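Hypothetical protein (Porphyromonas gingivalis W83, PDB 2P3P) is of unknown function, belongs to the DUF3256 family and is probably a metal-binding, membrane-associated protein. Local coordinates at residues Arg81-Ser86 and Glu162-Ser167; Val91-Thr96 and Ser105-Tyr110. All blocks are in the same frame, centred on the assembly; numbering follows the deposited sequence.

Contact 1. Residues Arg81-Ser86 and Glu162-Ser167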
loop_
_atom_site.group_PDB
_atom_site.type_symbol
_atom_site.label_atom_id
_atom_site.label_comp_id
_atom_site.label_asym_id
_atom_site.label_seq_id
_atom_site.Cartn_x
_atom_site.Cartn_y
_atom_site.Cartn_z
ATOM N N ARG A 81 0.535 -7.772 -5.060
ATOM C CA ARG A 81 0.899 -8.006 -6.468
ATOM C C ARG A 81 2.238 -8.709 -6.499
ATOM O O ARG A 81 3.000 -8.543 -5.571
ATOM C CB ARG A 81 1.062 -6.697 -7.226
ATOM C CG ARG A 81 -0.215 -5.972 -7.492
ATOM C CD ARG A 81 -0.089 -5.002 -8.647
ATOM N NE ARG A 81 0.103 -5.711 -9.906
ATOM C CZ ARG A 81 0.702 -5.183 -10.955
ATOM N NH1 ARG A 81 1.224 -3.975 -10.879
ATOM N NH2 ARG A 81 0.817 -5.893 -12.064
ATOM N N ILE A 82 2.518 -9.424 -7.590
ATOM C CA ILE A 82 3.839 -9.921 -7.930
ATOM C C ILE A 82 4.594 -8.812 -8.679
ATOM O O ILE A 82 4.057 -8.147 -9.547
ATOM C CB ILE A 82 3.762 -11.185 -8.863
ATOM C CG1 ILE A 82 3.017 -12.293 -8.178
ATOM C CG2 ILE A 82 5.170 -11.789 -9.116
ATOM C CD1 ILE A 82 3.773 -12.828 -7.003
ATOM N N LEU A 83 5.867 -8.683 -8.375
ATOM C CA LEU A 83 6.801 -7.825 -9.101
ATOM C C LEU A 83 7.992 -8.672 -9.548
ATOM O O LEU A 83 8.451 -9.601 -8.849
ATOM C CB LEU A 83 7.304 -6.670 -8.232
ATOM C CG LEU A 83 6.295 -5.720 -7.605
ATOM C CD1 LEU A 83 6.975 -4.746 -6.632
ATOM C CD2 LEU A 83 5.560 -5.007 -8.709
ATOM N N PRO A 84 8.495 -8.389 -10.741
ATOM C CA PRO A 84 9.592 -9.210 -11.242
ATOM C C PRO A 84 10.893 -8.893 -10.553
ATOM O O PRO A 84 11.289 -7.740 -10.545
ATOM C CB PRO A 84 9.689 -8.810 -12.720
ATOM C CG PRO A 84 9.055 -7.513 -12.853
ATOM C CD PRO A 84 8.075 -7.351 -11.710
ATOM N N PHE A 85 11.566 -9.908 -10.015
ATOM C CA PHE A 85 12.887 -9.685 -9.419
ATOM C C PHE A 85 13.940 -9.838 -10.497
ATOM O O PHE A 85 14.929 -9.094 -10.552
ATOM C CB PHE A 85 13.174 -10.605 -8.211
ATOM C CG PHE A 85 14.463 -10.282 -7.573
ATOM C CD1 PHE A 85 14.572 -9.206 -6.695
ATOM C CD2 PHE A 85 15.602 -10.984 -7.935
ATOM C CE1 PHE A 85 15.816 -8.855 -6.154
ATOM C CE2 PHE A 85 16.844 -10.626 -7.419
ATOM C CZ PHE A 85 16.957 -9.584 -6.533
ATOM N N SER A 86 13.772 -10.856 -11.323
ATOM C CA SER A 86 14.450 -10.938 -12.599
ATOM C C SER A 86 13.401 -11.202 -13.673
ATOM O O SER A 86 12.211 -11.044 -13.432
ATOM C CB SER A 86 15.472 -12.067 -12.570
ATOM O OG SER A 86 14.830 -13.313 -12.555
ATOM N N GLU A 162 -1.758 -2.166 -12.907
ATOM C CA GLU A 162 -1.436 -2.554 -14.271
ATOM C C GLU A 162 -0.002 -2.294 -14.733
ATOM O O GLU A 162 0.367 -2.794 -15.786
ATOM C CB GLU A 162 -2.397 -1.867 -15.234
ATOM C CG GLU A 162 -3.682 -1.470 -14.551
ATOM C CD GLU A 162 -4.685 -0.899 -15.487
ATOM O OE1 GLU A 162 -4.359 -0.724 -16.696
ATOM O OE2 GLU A 162 -5.808 -0.621 -14.999
ATOM N N SER A 163 0.740 -1.448 -14.029
ATOM C CA SER A 163 2.161 -1.266 -14.308
ATOM C C SER A 163 2.932 -1.426 -13.021
ATOM O O SER A 163 2.336 -1.419 -11.934
ATOM C CB SER A 163 2.465 0.109 -14.916
ATOM O OG SER A 163 1.490 0.497 -15.859
ATOM N N ASP A 164 4.258 -1.539 -13.142
ATOM C CA ASP A 164 5.118 -1.690 -11.967
ATOM C C ASP A 164 5.525 -0.272 -11.472
ATOM O O ASP A 164 6.682 0.162 -11.514
ATOM C CB ASP A 164 6.318 -2.639 -12.247
ATOM C CG ASP A 164 5.899 -4.054 -12.698
ATOM O OD1 ASP A 164 4.738 -4.464 -12.457
ATOM O OD2 ASP A 164 6.764 -4.792 -13.268
ATOM N N THR A 165 4.513 0.435 -10.994
ATOM C CA THR A 165 4.659 1.788 -10.510
ATOM C C THR A 165 3.762 1.958 -9.290
ATOM O O THR A 165 2.767 1.234 -9.130
ATOM C CB THR A 165 4.288 2.831 -11.604
ATOM O OG1 THR A 165 2.890 2.748 -11.954
ATOM C CG2 THR A 165 5.133 2.637 -12.875
ATOM N N LEU A 166 4.094 2.945 -8.467
ATOM C CA LEU A 166 3.297 3.312 -7.282
ATOM C C LEU A 166 3.360 4.804 -7.116
ATOM O O LEU A 166 4.305 5.443 -7.616
ATOM C CB LEU A 166 3.771 2.604 -6.010
ATOM C CG LEU A 166 5.084 2.956 -5.295
ATOM C CD1 LEU A 166 5.052 4.301 -4.590
ATOM C CD2 LEU A 166 5.412 1.839 -4.247
ATOM N N SER A 167 2.342 5.342 -6.433
ATOM C CA SER A 167 2.233 6.735 -6.102
ATOM C C SER A 167 2.063 6.839 -4.588
ATOM O O SER A 167 1.466 5.967 -3.949
ATOM C CB SER A 167 1.027 7.318 -6.850
ATOM O OG SER A 167 0.888 8.694 -6.689
HETATM O O HOH W 1 2.260 -4.381 -13.851
HETATM O O HOH W 2 4.270 -7.207 -12.064
#
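The carboxylate oxygen OD1 of D164 is the best-held polar atom here: two water molecules each donate a hydrogen bond to it, and the guanidinium of R81 adds a long salt bridge. D164 is the centre of an inverse gamma turn that leads into strand 165-170 of the four-stranded antiparallel sheet, while R81 to P84 form the end of strand 77-84 in the larger seven-stranded one, so the contact joins two sheets through a turn and a strand end. The waters do most of the bridging. One lies at the edge of the guanidinium, in its plane, accepts from R81 NH2 at 2.7 Å and donates to D164 OD1; the other donates to both I82 O and D164 OD1. The direct charge pair is looser. R81 NH1 and D164 OD1 are 3.9 Å apart; the oxygen lies well out of the guanidinium plane, so no N-H points at it and only the charges attract. The guanidinium and carboxylate planes are 47° apart.

Arginine suits this buried place because its several N-H groups can serve different partners. The chain bends at chi3 (68°) and brings NH1 to the carbonyl of S163, a weak hydrogen bond of 3.0 Å from R81 NH1 to S163 O; NH1 also makes a weak bond to S160 O. Meanwhile NE is held by N66 O, which helps fix the plane of the group. The nearby positive charge of R81, with the two donating waters, would be expected to keep D164 ionised. On the apolar side, L83 runs past D164 in the opposite direction, and W197 of strand 193-197 packs on both. P84 and D164 instead meet tip to tip, the proline ring presenting its CD atom to D164 OD2 at 3.3 Å.

Contact 2. Residues Val91-Thr96 and Ser105-Tyr110; sequences VICVVT and SRIDFY
Y110 and F109 leave the same strand toward opposite faces of the sheet, and the partners they meet on strand 91-96 differ accordingly. The two strands form an antiparallel beta hairpin, with hydrogen-bonded pairs I92-Y110, V94-D108 and T96-R106 and non-hydrogen-bonded pairs C93-F109 and V95-I107. D108 N to V94 O, at 2.8 Å, is almost straight (171°).

On the face of Y110, its ring crosses V94 obliquely, ring atom CE2 of Y110 lying 3.9 Å from V94 CG2; the beta-branched valine suits an extended strand and offers a methyl to the ring. Farther along, R106 runs alongside T96 with the same heading, its NH2 3.7 Å from T96 CB. R106 bends at chi3 (-50°) and lies along its own strand toward D108, so that NH1 meets the syn lone pair of D108 OD2 at 2.9 Å in a salt bridge. A water joins D108 OD2 to V94 O and T96 OG1, so the polar side chains gather at this end.

The other face is apolar. C93 SG, anti to its backbone N, sits 4.3 Å from the F109 ring centroid in an oblique sulfur-aromatic contact and touches I107 CG2 at 3.7 Å. This small, polarisable thiol fits between ring and branched chain. Here F109 also stacks on F122, and strand 155-159 packs against C93 and V95, whereas strand 77-84 flanks 91-96 within the sheet.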
loop_
_atom_site.group_PDB
_atom_site.type_symbol
_atom_site.label_atom_id
_atom_site.label_comp_id
_atom_site.label_asym_id
_atom_site.label_seq_id
_atom_site.Cartn_x
_atom_site.Cartn_y
_atom_site.Cartn_z
ATOM N N VAL A 91 9.072 -11.433 -6.655
ATOM C CA VAL A 91 8.779 -11.190 -5.237
ATOM C C VAL A 91 7.309 -10.701 -5.093
ATOM O O VAL A 91 6.690 -10.216 -6.060
ATOM C CB VAL A 91 9.780 -10.199 -4.574
ATOM C CG1 VAL A 91 11.213 -10.781 -4.591
ATOM C CG2 VAL A 91 9.734 -8.851 -5.210
ATOM N N ILE A 92 6.760 -10.860 -3.884
ATOM C CA ILE A 92 5.391 -10.384 -3.553
ATOM C C ILE A 92 5.496 -9.031 -2.819
ATOM O O ILE A 92 6.216 -8.916 -1.844
ATOM C CB ILE A 92 4.640 -11.390 -2.631
ATOM C CG1 ILE A 92 4.682 -12.806 -3.232
ATOM C CG2 ILE A 92 3.149 -10.926 -2.397
ATOM C CD1 ILE A 92 4.238 -13.893 -2.336
ATOM N N CYS A 93 4.733 -8.047 -3.298
ATOM C CA CYS A 93 4.683 -6.727 -2.703
ATOM C C CYS A 93 3.295 -6.543 -2.145
ATOM O O CYS A 93 2.303 -6.745 -2.874
ATOM C CB CYS A 93 4.959 -5.659 -3.769
ATOM S SG CYS A 93 4.859 -3.932 -3.103
ATOM N N VAL A 94 3.204 -6.193 -0.851
ATOM C CA VAL A 94 1.911 -6.105 -0.202
ATOM C C VAL A 94 1.898 -4.733 0.417
ATOM O O VAL A 94 2.847 -4.350 1.096
ATOM C CB VAL A 94 1.657 -7.208 0.878
ATOM C CG1 VAL A 94 0.210 -7.138 1.410
ATOM C CG2 VAL A 94 1.906 -8.586 0.323
ATOM N N VAL A 95 0.843 -3.979 0.135
ATOM C CA VAL A 95 0.709 -2.633 0.659
ATOM C C VAL A 95 -0.530 -2.657 1.543
ATOM O O VAL A 95 -1.641 -2.966 1.083
ATOM C CB VAL A 95 0.556 -1.547 -0.469
ATOM C CG1 VAL A 95 0.470 -0.145 0.142
ATOM C CG2 VAL A 95 1.672 -1.611 -1.470
ATOM N N THR A 96 -0.329 -2.335 2.809
ATOM C CA THR A 96 -1.405 -2.426 3.799
ATOM C C THR A 96 -1.616 -1.034 4.352
ATOM O O THR A 96 -0.664 -0.419 4.893
ATOM C CB THR A 96 -1.093 -3.407 4.932
ATOM O OG1 THR A 96 -0.780 -4.704 4.415
ATOM C CG2 THR A 96 -2.310 -3.514 5.894
ATOM N N SER A 105 0.204 3.900 5.063
ATOM C CA SER A 105 0.511 2.638 4.442
ATOM C C SER A 105 1.812 2.038 4.987
ATOM O O SER A 105 2.732 2.766 5.332
ATOM C CB SER A 105 0.661 2.840 2.925
ATOM O OG SER A 105 -0.562 3.259 2.329
ATOM N N ARG A 106 1.880 0.695 4.944
ATOM C CA ARG A 106 3.116 -0.068 5.127
ATOM C C ARG A 106 3.301 -0.858 3.841
ATOM O O ARG A 106 2.327 -1.360 3.291
ATOM C CB ARG A 106 2.992 -1.036 6.299
ATOM C CG ARG A 106 2.754 -0.365 7.638
ATOM C CD ARG A 106 2.675 -1.365 8.848
ATOM N NE ARG A 106 1.754 -2.444 8.535
ATOM C CZ ARG A 106 2.138 -3.571 7.941
ATOM N NH1 ARG A 106 3.426 -3.733 7.652
ATOM N NH2 ARG A 106 1.239 -4.488 7.576
ATOM N N ILE A 107 4.509 -0.904 3.334
ATOM C CA ILE A 107 4.849 -1.767 2.200
ATOM C C ILE A 107 5.728 -2.913 2.753
ATOM O O ILE A 107 6.788 -2.673 3.386
ATOM C CB ILE A 107 5.614 -1.022 1.092
ATOM C CG1 ILE A 107 4.916 0.259 0.668
ATOM C CG2 ILE A 107 5.769 -1.929 -0.145
ATOM C CD1 ILE A 107 5.705 1.034 -0.355
ATOM N N ASP A 108 5.251 -4.148 2.546
ATOM C CA ASP A 108 5.963 -5.358 2.903
ATOM C C ASP A 108 6.376 -6.081 1.605
ATOM O O ASP A 108 5.705 -5.995 0.580
ATOM C CB ASP A 108 5.065 -6.260 3.787
ATOM C CG ASP A 108 4.750 -5.643 5.119
ATOM O OD1 ASP A 108 5.702 -5.132 5.753
ATOM O OD2 ASP A 108 3.568 -5.661 5.534
ATOM N N PHE A 109 7.517 -6.756 1.659
ATOM C CA PHE A 109 7.978 -7.649 0.585
ATOM C C PHE A 109 8.197 -9.042 1.088
ATOM O O PHE A 109 8.656 -9.231 2.226
ATOM C CB PHE A 109 9.240 -7.134 -0.064
ATOM C CG PHE A 109 9.028 -5.891 -0.859
ATOM C CD1 PHE A 109 8.870 -5.937 -2.234
ATOM C CD2 PHE A 109 8.994 -4.656 -0.208
ATOM C CE1 PHE A 109 8.696 -4.767 -2.939
ATOM C CE2 PHE A 109 8.826 -3.477 -0.914
ATOM C CZ PHE A 109 8.679 -3.529 -2.249
ATOM N N TYR A 110 7.826 -10.027 0.255
ATOM C CA TYR A 110 8.042 -11.447 0.550
ATOM C C TYR A 110 8.621 -12.156 -0.649
ATOM O O TYR A 110 8.417 -11.734 -1.811
ATOM C CB TYR A 110 6.749 -12.176 0.893
ATOM C CG TYR A 110 5.987 -11.666 2.054
ATOM C CD1 TYR A 110 6.050 -12.288 3.289
ATOM C CD2 TYR A 110 5.154 -10.593 1.900
ATOM C CE1 TYR A 110 5.295 -11.796 4.367
ATOM C CE2 TYR A 110 4.410 -10.127 2.907
ATOM C CZ TYR A 110 4.455 -10.714 4.131
ATOM O OH TYR A 110 3.644 -10.118 5.081
HETATM O O HOH W 3 1.994 -4.418 3.968
HETATM O O HOH W 4 -0.734 -0.767 7.786
#

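Overall arrangement
Both contacts share the seven-stranded sheet, in which strands 77-84 and 90-98 are neighbours: L83 N bonds to V91 O and R81 O accepts from C93 N, so contact 1 begins one strand over from contact 2. Their centres are 11 Å apart, and along the chain the hairpin of contact 2 is nested inside the loop closed by contact 1. Contact 2 lies nearer the middle of the chain and is made of regular backbone bonding and apolar packing, with charge kept to one face. Contact 1, farther out and smaller, spans two sheets at a partly exposed turn and relies on waters, a long salt bridge and one weak hydrogen bond.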